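Local coordinates for stress-induced-phosphoprotein 1 (Caenorhabditis elegans, PDB 4GCN) that binds Hsp90 and inhibits its ATPase activity, and forms a co-chaperone complex with Hsp70 and Hsp90, at residues V29-A34 and Y45-A50; A50-F53 and A59-V62; Q63-A68 and S87-A92; R108-F113 and E117-V122. All coordinates share one frame; numbering follows the deposited sequence.

Contact 1. Residues V29-A34 and Y45-A50; sequences VHYDKA and YNNKAA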
loop_
_atom_site.group_PDB
_atom_site.type_symbol
_atom_site.label_atom_id
_atom_site.label_comp_id
_atom_site.label_asym_id
_atom_site.label_seq_id
_atom_site.Cartn_x
_atom_site.Cartn_y
_atom_site.Cartn_z
ATOM N N VAL A 29 8.691 -12.623 -1.818
ATOM C CA VAL A 29 10.021 -12.900 -2.458
ATOM C C VAL A 29 10.207 -12.041 -3.724
ATOM O O VAL A 29 11.209 -11.316 -3.893
ATOM C CB VAL A 29 10.191 -14.399 -2.801
ATOM C CG1 VAL A 29 11.289 -14.624 -3.856
ATOM C CG2 VAL A 29 10.512 -15.212 -1.537
ATOM N N HIS A 30 9.213 -12.120 -4.584
ATOM C CA HIS A 30 9.214 -11.404 -5.820
ATOM C C HIS A 30 9.074 -9.907 -5.677
ATOM O O HIS A 30 9.786 -9.115 -6.367
ATOM C CB HIS A 30 8.133 -11.985 -6.707
ATOM C CG HIS A 30 8.491 -13.378 -7.280
ATOM N ND1 HIS A 30 9.606 -13.598 -8.071
ATOM C CD2 HIS A 30 7.845 -14.593 -7.181
ATOM C CE1 HIS A 30 9.655 -14.916 -8.421
ATOM N NE2 HIS A 30 8.595 -15.530 -7.874
ATOM N N TYR A 31 8.170 -9.451 -4.796
ATOM C CA TYR A 31 7.994 -7.997 -4.614
ATOM C C TYR A 31 9.256 -7.432 -4.019
ATOM O O TYR A 31 9.654 -6.341 -4.336
ATOM C CB TYR A 31 6.767 -7.678 -3.748
ATOM C CG TYR A 31 5.387 -7.983 -4.347
ATOM C CD1 TYR A 31 5.103 -7.763 -5.677
ATOM C CD2 TYR A 31 4.363 -8.498 -3.536
ATOM C CE1 TYR A 31 3.817 -8.025 -6.214
ATOM C CE2 TYR A 31 3.137 -8.794 -4.045
ATOM C CZ TYR A 31 2.847 -8.551 -5.385
ATOM O OH TYR A 31 1.608 -8.812 -5.872
ATOM N N ASP A 32 9.917 -8.212 -3.173
ATOM C CA ASP A 32 11.198 -7.774 -2.563
ATOM C C ASP A 32 12.266 -7.638 -3.632
ATOM O O ASP A 32 13.058 -6.701 -3.604
ATOM C CB ASP A 32 11.683 -8.785 -1.501
ATOM C CG ASP A 32 10.882 -8.676 -0.161
ATOM O OD1 ASP A 32 10.134 -7.686 0.021
ATOM O OD2 ASP A 32 11.000 -9.584 0.668
ATOM N N LYS A 33 12.266 -8.591 -4.550
ATOM C CA LYS A 33 13.147 -8.546 -5.718
ATOM C C LYS A 33 12.830 -7.301 -6.573
ATOM O O LYS A 33 13.738 -6.632 -7.056
ATOM C CB LYS A 33 13.108 -9.844 -6.533
ATOM C CG LYS A 33 13.938 -10.964 -5.897
ATOM C CD LYS A 33 14.060 -12.153 -6.832
ATOM C CE LYS A 33 14.376 -13.427 -6.087
ATOM N NZ LYS A 33 14.564 -14.452 -7.143
ATOM N N ALA A 34 11.550 -6.993 -6.713
ATOM C CA ALA A 34 11.159 -5.760 -7.445
ATOM C C ALA A 34 11.757 -4.495 -6.816
ATOM O O ALA A 34 12.335 -3.654 -7.515
ATOM C CB ALA A 34 9.642 -5.650 -7.552
ATOM N N TYR A 45 5.500 -1.199 -3.103
ATOM C CA TYR A 45 5.219 -0.953 -1.677
ATOM C C TYR A 45 3.753 -1.132 -1.346
ATOM O O TYR A 45 3.410 -1.865 -0.363
ATOM C CB TYR A 45 5.746 0.404 -1.247
ATOM C CG TYR A 45 7.204 0.566 -1.481
ATOM C CD1 TYR A 45 8.142 0.138 -0.543
ATOM C CD2 TYR A 45 7.676 1.179 -2.607
ATOM C CE1 TYR A 45 9.500 0.327 -0.733
ATOM C CE2 TYR A 45 9.030 1.366 -2.793
ATOM C CZ TYR A 45 9.940 0.923 -1.850
ATOM O OH TYR A 45 11.273 1.090 -2.046
ATOM N N ASN A 46 2.892 -0.704 -2.262
ATOM C CA ASN A 46 1.489 -0.923 -2.101
ATOM C C ASN A 46 1.183 -2.411 -2.254
ATOM O O ASN A 46 0.341 -2.908 -1.514
ATOM C CB ASN A 46 0.602 -0.131 -3.082
ATOM C CG ASN A 46 0.468 1.368 -2.739
ATOM O OD1 ASN A 46 0.601 1.758 -1.590
ATOM N ND2 ASN A 46 0.171 2.212 -3.767
ATOM N N ASN A 47 1.826 -3.116 -3.209
ATOM C CA ASN A 47 1.489 -4.544 -3.391
ATOM C C ASN A 47 1.965 -5.339 -2.181
ATOM O O ASN A 47 1.271 -6.187 -1.704
ATOM C CB ASN A 47 2.118 -5.093 -4.672
ATOM C CG ASN A 47 1.416 -4.634 -5.941
ATOM O OD1 ASN A 47 1.696 -5.163 -6.991
ATOM N ND2 ASN A 47 0.525 -3.688 -5.856
ATOM N N LYS A 48 3.110 -5.005 -1.592
ATOM C CA LYS A 48 3.551 -5.681 -0.389
ATOM C C LYS A 48 2.605 -5.436 0.809
ATOM O O LYS A 48 2.302 -6.356 1.552
ATOM C CB LYS A 48 4.915 -5.212 0.049
ATOM C CG LYS A 48 6.025 -5.974 -0.620
ATOM C CD LYS A 48 7.316 -5.880 0.121
ATOM C CE LYS A 48 7.391 -6.535 1.487
ATOM N NZ LYS A 48 7.952 -7.917 1.604
ATOM N N ALA A 49 2.097 -4.218 0.917
ATOM C CA ALA A 49 1.087 -3.857 1.924
ATOM C C ALA A 49 -0.166 -4.690 1.813
ATOM O O ALA A 49 -0.699 -5.158 2.803
ATOM C CB ALA A 49 0.804 -2.336 1.873
ATOM N N ALA A 50 -0.623 -4.894 0.584
ATOM C CA ALA A 50 -1.781 -5.690 0.310
ATOM C C ALA A 50 -1.580 -7.139 0.736
ATOM O O ALA A 50 -2.483 -7.761 1.305
ATOM C CB ALA A 50 -2.111 -5.607 -1.156
HETATM O O HOH W 1 9.711 -9.681 2.894
#

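Contact 2. Residues A50-F53 and A59-V62; sequences AVYF and AECV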
loop_
_atom_site.group_PDB
_atom_site.type_symbol
_atom_site.label_atom_id
_atom_site.label_comp_id
_atom_site.label_asym_id
_atom_site.label_seq_id
_atom_site.Cartn_x
_atom_site.Cartn_y
_atom_site.Cartn_z
ATOM N N ALA A 50 -0.623 -4.894 0.584
ATOM C CA ALA A 50 -1.781 -5.690 0.310
ATOM C C ALA A 50 -1.580 -7.139 0.736
ATOM O O ALA A 50 -2.483 -7.761 1.305
ATOM C CB ALA A 50 -2.111 -5.607 -1.156
ATOM N N VAL A 51 -0.414 -7.694 0.473
ATOM C CA VAL A 51 -0.103 -9.042 0.939
ATOM C C VAL A 51 -0.145 -9.092 2.460
ATOM O O VAL A 51 -0.789 -9.976 3.019
ATOM C CB VAL A 51 1.256 -9.544 0.452
ATOM C CG1 VAL A 51 1.485 -10.970 0.949
ATOM C CG2 VAL A 51 1.313 -9.468 -1.071
ATOM N N TYR A 52 0.548 -8.157 3.128
ATOM C CA TYR A 52 0.560 -8.142 4.584
ATOM C C TYR A 52 -0.835 -8.055 5.180
ATOM O O TYR A 52 -1.114 -8.725 6.131
ATOM C CB TYR A 52 1.426 -7.022 5.166
ATOM C CG TYR A 52 2.922 -7.233 5.077
ATOM C CD1 TYR A 52 3.516 -8.436 5.514
ATOM C CD2 TYR A 52 3.752 -6.246 4.555
ATOM C CE1 TYR A 52 4.894 -8.602 5.504
ATOM C CE2 TYR A 52 5.108 -6.417 4.497
ATOM C CZ TYR A 52 5.666 -7.594 4.936
ATOM O OH TYR A 52 7.004 -7.745 4.817
ATOM N N PHE A 53 -1.705 -7.276 4.574
ATOM C CA PHE A 53 -3.049 -7.118 5.056
ATOM C C PHE A 53 -3.803 -8.450 4.985
ATOM O O PHE A 53 -4.460 -8.816 5.962
ATOM C CB PHE A 53 -3.784 -6.053 4.205
ATOM C CG PHE A 53 -5.122 -5.668 4.736
ATOM C CD1 PHE A 53 -5.243 -4.573 5.550
ATOM C CD2 PHE A 53 -6.244 -6.399 4.404
ATOM C CE1 PHE A 53 -6.471 -4.211 6.043
ATOM C CE2 PHE A 53 -7.477 -6.059 4.886
ATOM C CZ PHE A 53 -7.587 -4.960 5.715
ATOM N N ALA A 59 0.412 -4.495 11.257
ATOM C CA ALA A 59 1.487 -3.503 11.589
ATOM C C ALA A 59 2.487 -3.418 10.444
ATOM O O ALA A 59 2.826 -2.340 9.980
ATOM C CB ALA A 59 2.204 -3.871 12.875
ATOM N N GLU A 60 2.810 -4.578 9.843
ATOM C CA GLU A 60 3.695 -4.562 8.653
ATOM C C GLU A 60 3.036 -3.874 7.431
ATOM O O GLU A 60 3.692 -3.137 6.728
ATOM C CB GLU A 60 4.142 -5.957 8.328
ATOM C CG GLU A 60 4.953 -6.605 9.429
ATOM C CD GLU A 60 4.130 -7.369 10.467
ATOM O OE1 GLU A 60 2.910 -7.109 10.780
ATOM O OE2 GLU A 60 4.751 -8.301 11.010
ATOM N N CYS A 61 1.738 -4.099 7.232
ATOM C CA CYS A 61 0.963 -3.414 6.199
ATOM C C CYS A 61 1.124 -1.900 6.336
ATOM O O CYS A 61 1.487 -1.224 5.378
ATOM C CB CYS A 61 -0.469 -3.810 6.278
ATOM S SG CYS A 61 -1.561 -2.970 5.146
ATOM N N VAL A 62 0.871 -1.389 7.534
ATOM C CA VAL A 62 1.018 0.028 7.825
ATOM C C VAL A 62 2.410 0.508 7.474
ATOM O O VAL A 62 2.546 1.566 6.877
ATOM C CB VAL A 62 0.698 0.416 9.306
ATOM C CG1 VAL A 62 1.141 1.876 9.649
ATOM C CG2 VAL A 62 -0.755 0.194 9.622
#

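Contact 3. Residues Q63-A68 and S87-A92; sequences QFCEKA and SRAGNA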
loop_
_atom_site.group_PDB
_atom_site.type_symbol
_atom_site.label_atom_id
_atom_site.label_comp_id
_atom_site.label_asym_id
_atom_site.label_seq_id
_atom_site.Cartn_x
_atom_site.Cartn_y
_atom_site.Cartn_z
ATOM N N GLN A 63 3.425 -0.263 7.845
ATOM C CA GLN A 63 4.827 0.106 7.598
ATOM C C GLN A 63 5.084 0.262 6.113
ATOM O O GLN A 63 5.682 1.222 5.687
ATOM C CB GLN A 63 5.804 -0.911 8.249
ATOM C CG GLN A 63 5.779 -0.804 9.765
ATOM C CD GLN A 63 6.181 -2.074 10.513
ATOM O OE1 GLN A 63 7.030 -2.819 10.038
ATOM N NE2 GLN A 63 5.598 -2.292 11.722
ATOM N N PHE A 64 4.520 -0.605 5.322
ATOM C CA PHE A 64 4.697 -0.471 3.888
ATOM C C PHE A 64 3.857 0.626 3.245
ATOM O O PHE A 64 4.233 1.163 2.205
ATOM C CB PHE A 64 4.612 -1.843 3.201
ATOM C CG PHE A 64 5.938 -2.553 3.248
ATOM C CD1 PHE A 64 6.401 -3.107 4.430
ATOM C CD2 PHE A 64 6.794 -2.517 2.153
ATOM C CE1 PHE A 64 7.680 -3.693 4.505
ATOM C CE2 PHE A 64 8.056 -3.104 2.224
ATOM C CZ PHE A 64 8.509 -3.677 3.396
ATOM N N CYS A 65 2.712 0.957 3.859
ATOM C CA CYS A 65 1.937 2.107 3.430
ATOM C C CYS A 65 2.732 3.369 3.665
ATOM O O CYS A 65 2.721 4.283 2.858
ATOM C CB CYS A 65 0.623 2.166 4.217
ATOM S SG CYS A 65 -0.524 0.848 3.790
ATOM N N GLU A 66 3.405 3.408 4.769
ATOM C CA GLU A 66 4.216 4.571 5.127
ATOM C C GLU A 66 5.379 4.743 4.114
ATOM O O GLU A 66 5.721 5.874 3.659
ATOM C CB GLU A 66 4.778 4.391 6.541
ATOM C CG GLU A 66 3.747 4.511 7.680
ATOM C CD GLU A 66 4.255 3.945 9.055
ATOM O OE1 GLU A 66 5.363 3.391 9.162
ATOM O OE2 GLU A 66 3.550 4.064 10.063
ATOM N N LYS A 67 6.031 3.634 3.810
ATOM C CA LYS A 67 7.012 3.586 2.710
ATOM C C LYS A 67 6.412 4.073 1.345
ATOM O O LYS A 67 6.989 4.931 0.717
ATOM C CB LYS A 67 7.659 2.191 2.569
ATOM C CG LYS A 67 8.725 1.843 3.596
ATOM C CD LYS A 67 9.116 0.357 3.419
ATOM C CE LYS A 67 10.099 -0.176 4.433
ATOM N NZ LYS A 67 11.097 0.844 4.866
ATOM N N ALA A 68 5.228 3.602 0.954
ATOM C CA ALA A 68 4.614 4.031 -0.279
ATOM C C ALA A 68 4.437 5.543 -0.331
ATOM O O ALA A 68 4.696 6.172 -1.334
ATOM C CB ALA A 68 3.255 3.303 -0.469
ATOM N N SER A 87 -5.474 5.083 2.704
ATOM C CA SER A 87 -6.681 4.398 3.098
ATOM C C SER A 87 -6.376 2.978 3.545
ATOM O O SER A 87 -7.030 2.457 4.455
ATOM C CB SER A 87 -7.676 4.337 1.940
ATOM O OG SER A 87 -7.589 5.511 1.156
ATOM N N ARG A 88 -5.410 2.344 2.864
ATOM C CA ARG A 88 -5.033 0.970 3.246
ATOM C C ARG A 88 -4.497 0.966 4.660
ATOM O O ARG A 88 -4.839 0.098 5.483
ATOM C CB ARG A 88 -4.007 0.344 2.282
ATOM C CG ARG A 88 -3.644 -1.089 2.735
ATOM C CD ARG A 88 -2.977 -1.985 1.708
ATOM N NE ARG A 88 -3.872 -2.320 0.593
ATOM C CZ ARG A 88 -3.603 -2.019 -0.672
ATOM N NH1 ARG A 88 -2.504 -1.315 -0.994
ATOM N NH2 ARG A 88 -4.451 -2.404 -1.620
ATOM N N ALA A 89 -3.615 1.923 4.965
ATOM C CA ALA A 89 -3.154 2.099 6.297
ATOM C C ALA A 89 -4.287 2.309 7.312
ATOM O O ALA A 89 -4.181 1.785 8.429
ATOM C CB ALA A 89 -2.175 3.306 6.402
ATOM N N GLY A 90 -5.305 3.098 6.955
ATOM C CA GLY A 90 -6.410 3.325 7.823
ATOM C C GLY A 90 -7.157 2.045 8.145
ATOM O O GLY A 90 -7.487 1.758 9.290
ATOM N N ASN A 91 -7.430 1.266 7.097
ATOM C CA ASN A 91 -8.010 -0.021 7.285
ATOM C C ASN A 91 -7.200 -1.008 8.169
ATOM O O ASN A 91 -7.766 -1.729 9.010
ATOM C CB ASN A 91 -8.310 -0.603 5.915
ATOM C CG ASN A 91 -9.533 0.029 5.285
ATOM O OD1 ASN A 91 -9.414 0.774 4.317
ATOM N ND2 ASN A 91 -10.697 -0.298 5.780
ATOM N N ALA A 92 -5.883 -1.043 7.975
ATOM C CA ALA A 92 -4.998 -1.847 8.794
ATOM C C ALA A 92 -5.054 -1.433 10.269
ATOM O O ALA A 92 -4.985 -2.287 11.132
ATOM C CB ALA A 92 -3.532 -1.847 8.276
#

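Contact 4. Residues R108-F113 and E117-V122; sequences RSLSEF and ELVKKV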
loop_
_atom_site.group_PDB
_atom_site.type_symbol
_atom_site.label_atom_id
_atom_site.label_comp_id
_atom_site.label_asym_id
_atom_site.label_seq_id
_atom_site.Cartn_x
_atom_site.Cartn_y
_atom_site.Cartn_z
ATOM N N ARG A 108 -6.008 11.952 6.167
ATOM C CA ARG A 108 -4.918 12.062 5.173
ATOM C C ARG A 108 -5.280 11.595 3.783
ATOM O O ARG A 108 -5.136 12.355 2.794
ATOM C CB ARG A 108 -3.667 11.422 5.693
ATOM C CG ARG A 108 -3.053 12.289 6.801
ATOM C CD ARG A 108 -1.918 11.643 7.530
ATOM N NE ARG A 108 -0.717 11.683 6.671
ATOM C CZ ARG A 108 0.265 10.777 6.701
ATOM N NH1 ARG A 108 0.238 9.804 7.586
ATOM N NH2 ARG A 108 1.320 10.864 5.877
ATOM N N SER A 109 -5.904 10.420 3.712
ATOM C CA SER A 109 -6.203 9.882 2.481
ATOM C C SER A 109 -7.217 10.732 1.732
ATOM O O SER A 109 -7.072 10.956 0.543
ATOM C CB SER A 109 -6.760 8.476 2.649
ATOM O OG SER A 109 -7.130 7.974 1.384
ATOM N N LEU A 110 -8.256 11.199 2.419
ATOM C CA LEU A 110 -9.285 11.970 1.778
ATOM C C LEU A 110 -8.745 13.300 1.291
ATOM O O LEU A 110 -9.180 13.852 0.278
ATOM C CB LEU A 110 -10.425 12.268 2.768
ATOM C CG LEU A 110 -11.290 11.068 3.073
ATOM C CD1 LEU A 110 -12.325 11.419 4.132
ATOM C CD2 LEU A 110 -11.983 10.662 1.741
ATOM N N SER A 111 -7.821 13.846 2.034
ATOM C CA SER A 111 -7.227 15.130 1.640
ATOM C C SER A 111 -6.325 14.911 0.415
ATOM O O SER A 111 -6.138 15.795 -0.408
ATOM C CB SER A 111 -6.388 15.735 2.831
ATOM O OG SER A 111 -7.174 16.212 3.924
ATOM N N GLU A 112 -5.712 13.757 0.314
ATOM C CA GLU A 112 -4.907 13.430 -0.863
ATOM C C GLU A 112 -5.801 13.250 -2.150
ATOM O O GLU A 112 -5.503 13.768 -3.239
ATOM C CB GLU A 112 -4.107 12.168 -0.580
ATOM C CG GLU A 112 -2.837 11.966 -1.418
ATOM C CD GLU A 112 -1.679 12.883 -1.069
ATOM O OE1 GLU A 112 -0.720 12.977 -1.899
ATOM O OE2 GLU A 112 -1.691 13.457 0.007
ATOM N N PHE A 113 -6.882 12.518 -1.986
ATOM C CA PHE A 113 -7.802 12.230 -3.093
ATOM C C PHE A 113 -9.198 11.958 -2.502
ATOM O O PHE A 113 -9.347 11.026 -1.712
ATOM C CB PHE A 113 -7.368 10.993 -3.883
ATOM C CG PHE A 113 -8.331 10.613 -4.995
ATOM C CD1 PHE A 113 -8.548 11.448 -6.054
ATOM C CD2 PHE A 113 -9.053 9.452 -4.918
ATOM C CE1 PHE A 113 -9.453 11.145 -7.058
ATOM C CE2 PHE A 113 -9.962 9.106 -5.914
ATOM C CZ PHE A 113 -10.158 9.950 -6.994
ATOM N N GLU A 117 -16.994 7.348 -1.093
ATOM C CA GLU A 117 -17.399 6.307 -0.139
ATOM C C GLU A 117 -16.653 6.480 1.196
ATOM O O GLU A 117 -17.200 6.337 2.271
ATOM C CB GLU A 117 -17.069 4.937 -0.725
ATOM C CG GLU A 117 -18.061 4.446 -1.772
ATOM C CD GLU A 117 -17.869 2.972 -2.082
ATOM O OE1 GLU A 117 -16.889 2.615 -2.806
ATOM O OE2 GLU A 117 -18.705 2.167 -1.593
ATOM N N LEU A 118 -15.382 6.799 1.114
ATOM C CA LEU A 118 -14.592 6.981 2.351
ATOM C C LEU A 118 -15.079 8.167 3.128
ATOM O O LEU A 118 -15.044 8.147 4.343
ATOM C CB LEU A 118 -13.082 7.129 2.029
ATOM C CG LEU A 118 -12.072 7.113 3.182
ATOM C CD1 LEU A 118 -12.375 5.965 4.153
ATOM C CD2 LEU A 118 -10.616 7.122 2.649
ATOM N N VAL A 119 -15.517 9.230 2.436
ATOM C CA VAL A 119 -16.048 10.402 3.145
ATOM C C VAL A 119 -17.178 9.980 4.062
ATOM O O VAL A 119 -17.289 10.456 5.185
ATOM C CB VAL A 119 -16.556 11.528 2.169
ATOM C CG1 VAL A 119 -17.263 12.636 2.943
ATOM C CG2 VAL A 119 -15.391 12.116 1.343
ATOM N N LYS A 120 -18.028 9.089 3.557
ATOM C CA LYS A 120 -19.175 8.645 4.313
ATOM C C LYS A 120 -18.757 7.736 5.466
ATOM O O LYS A 120 -19.227 7.908 6.620
ATOM C CB LYS A 120 -20.165 7.935 3.395
ATOM C CG LYS A 120 -20.888 8.857 2.403
ATOM C CD LYS A 120 -22.039 8.128 1.680
ATOM C CE LYS A 120 -22.590 8.921 0.488
ATOM N NZ LYS A 120 -23.758 8.233 -0.073
ATOM N N LYS A 121 -17.830 6.843 5.154
ATOM C CA LYS A 121 -17.267 5.922 6.136
ATOM C C LYS A 121 -16.636 6.665 7.327
ATOM O O LYS A 121 -16.828 6.291 8.467
ATOM C CB LYS A 121 -16.235 4.995 5.481
ATOM C CG LYS A 121 -15.321 4.270 6.498
ATOM C CD LYS A 121 -14.669 3.013 5.946
ATOM C CE LYS A 121 -13.653 2.488 6.930
ATOM N NZ LYS A 121 -13.146 1.182 6.498
ATOM N N VAL A 122 -15.891 7.722 7.048
ATOM C CA VAL A 122 -15.242 8.492 8.121
ATOM C C VAL A 122 -16.240 9.258 8.998
ATOM O O VAL A 122 -16.055 9.332 10.217
ATOM C CB VAL A 122 -14.199 9.442 7.548
ATOM C CG1 VAL A 122 -13.693 10.372 8.625
ATOM C CG2 VAL A 122 -13.063 8.623 6.935
#

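Contact 1. Residues V29-A34 and Y45-A50
The Tyr-31 ring carries Asn-47 on one face, set toward the phenol end. Asn-47 CB lies 3.6 Å from Tyr-31 CZ and makes a CH-pi contact over the face. The Asn-47 amide is steeply inclined to the ring, with the planes 67° apart, and its OD1 comes within 3.6 Å of Tyr-31 CE1. Both polar ends meet at Asn-16, whose ND2 is hydrogen-bonded to Tyr-31 OH and to Asn-47 OD1. At the root of the ring, Tyr-31 CB touches Lys-48 CG at 3.6 Å. The Lys-48 chain then bends at its third and fourth torsions, which turns NZ back to Asp-32. The salt bridge from Lys-48 NZ to Asp-32 OD1 is 2.7 Å long and uses the syn side, 24° out of the carboxylate plane. A water joins Asp-32 OD2 and, weakly, Lys-48 NZ, while His-28 gives NZ another partner. An alanine at Tyr-31 is likely to uncover Asn-47 CB and leave Asn-16 without its phenol partner. The two helix segments are antiparallel at 160°, as in the joint between successive TPR repeats. Asn-47, with Lys-12 and Asn-16 of helix 3-20, fits the carboxylate clamp pattern of Hop TPR domains, consistent with a chaperone C-terminal peptide site.

Contact 2. Residues A50-F53 and A59-V62
Two helix segments run in roughly opposite directions and come very close, with the CA atoms of Tyr-52 and Cys-61 only 5.0 Å apart. The Tyr-52 side chain lies against Glu-60 and Cys-61. Glu-60 CB sits over the centre of the Tyr-52 ring, 3.7 Å from Tyr-52 CG, in a CH-pi contact 8° off the ring normal. A bend at chi2 (89°) then carries the Glu-60 carboxylate away from the first segment. Tyr-52 CB also packs on Cys-61 CB at 3.9 Å. Cys-61 points its sulfur the other way, to Phe-53: SG is 3.9 Å from Phe-53 CB and lies at the ring edge, a sulfur-aromatic contact. Phe-53 CG is anti to the backbone N (chi1 -172°), which sets the ring beside the cysteine. Phe-58 meets the Phe-53 ring edge-to-face, and His-28 and Phe-64 meet Tyr-52. A serine in place of Tyr-52 would probably leave Glu-60 CB without its ring and open a gap between His-28 and Phe-64. This is the helix-turn-helix pairing of a TPR motif, here within the predicted second repeat.

Contact 3. Residues Q63-A68 and S87-A92
Cys-65 fits against Ala-89 and the base of the Arg-88 side chain, and this is where the contact is tight. Its CB meets Ala-89 CB at 3.7 Å. Its sulfur reaches the backbone, with Cys-65 SG 3.5 Å from Ala-89 N. The same sulfur lies against the start of the Arg-88 chain, and Cys-65 SG to Arg-88 CG is 3.8 Å. The cysteine has SG beside its own backbone N and anti to the carbonyl carbon (chi1 -70°), and this turn brings the sulfur up to both residues. The small side chains of Cys-65 and Ala-89 let the helices come close, with their CA atoms 5.8 Å apart. Arg-88 touches with its aliphatic part alone. It is extended through CG and CD, then bends at chi3 (-67°), so that the guanidinium group leaves the cysteine and heads toward helix 42-54. The looser side lies around Glu-66, which is exposed and contributes almost nothing to the buried surface. Its carboxylate stays well away from the 87-92 segment. Ala-92 also faces the 63-68 segment but lies too far along to touch it, and packs instead on Phe-58, Cys-61 and Val-62 of helix 58-74. The contact therefore joins the predicted second and third TPR repeats through helices 58-74 and 79-95. Helix 42-54 flanks it through Phe-64 and Ala-68. Helix 99-112 closes the other side, where Trp-105 touches both Ala-89 and Glu-66.

Contact 4. Residues R108-F113 and E117-V122
Leu-110 carries this contact, and its two methyl groups divide the work. CD2 points between two residues one step apart on the facing helix. It touches Leu-118 CB at 3.7 Å, and Leu-110 CD2 to Val-119 CG2 is also 3.7 Å. CD1 turns further along that helix, where it lies 4.0 Å from Val-122 CG2. The Leu-110 chain is staggered with CG anti to the carbonyl carbon (chi1 -73°). Chi2 places CD1 anti to CA, and the two methyls diverge toward the facing helix. Leu-110 and Leu-118 cross obliquely, whereas Leu-110 and Val-122 pass each other in opposite directions. Leu-118 has CG anti to its backbone N (chi1 -171°), and this carries its CD2 over toward Ser-109. There Leu-118 CD2 meets Ser-109 OG at 3.8 Å. This is apolar packing against a hydroxyl that has its polar partners elsewhere. Ser-109 OG is hydrogen-bonded to Ala-83 O. Its short approach to Ser-87 OG, in one of two conformers, is a probable but doubtful bond. Apart from Ser-109, the packing across the pair is hydrocarbon against hydrocarbon. The helix segments are close to antiparallel, 150° apart, and their axes approach to 10.3 Å. Helix 99-112 supplies the first segment. Helix 116-126, the last of the chain, supplies the second and packs against it. Phe-106 of helix 99-112 extends the apolar patch, touching Leu-118 and Val-122. On the other side, helix 79-95 meets Ser-109 and Glu-112 through Met-86.

Overall arrangement
The four contacts follow the superhelix of this N-terminal TPR domain from one helix pair to another. Contacts 1 and 2 share helix 42-54, and contacts 2 and 3 share helix 58-74. Contact 3 is nearest the centre of the chain and buried, and it is built on Cys-65, Ala-89 and the aliphatic base of Arg-88. Contact 2, close by and partly buried, relies on aromatic rings and a sulfur. Contact 1 is partly buried and has the salt bridge of the set, with a water at its exposed rim. Contact 4 lies toward the C-terminal end, about 25 Å from contact 1 between centres, and is buried and apolar. It meets contact 3 at Ser-87, in the conformer given.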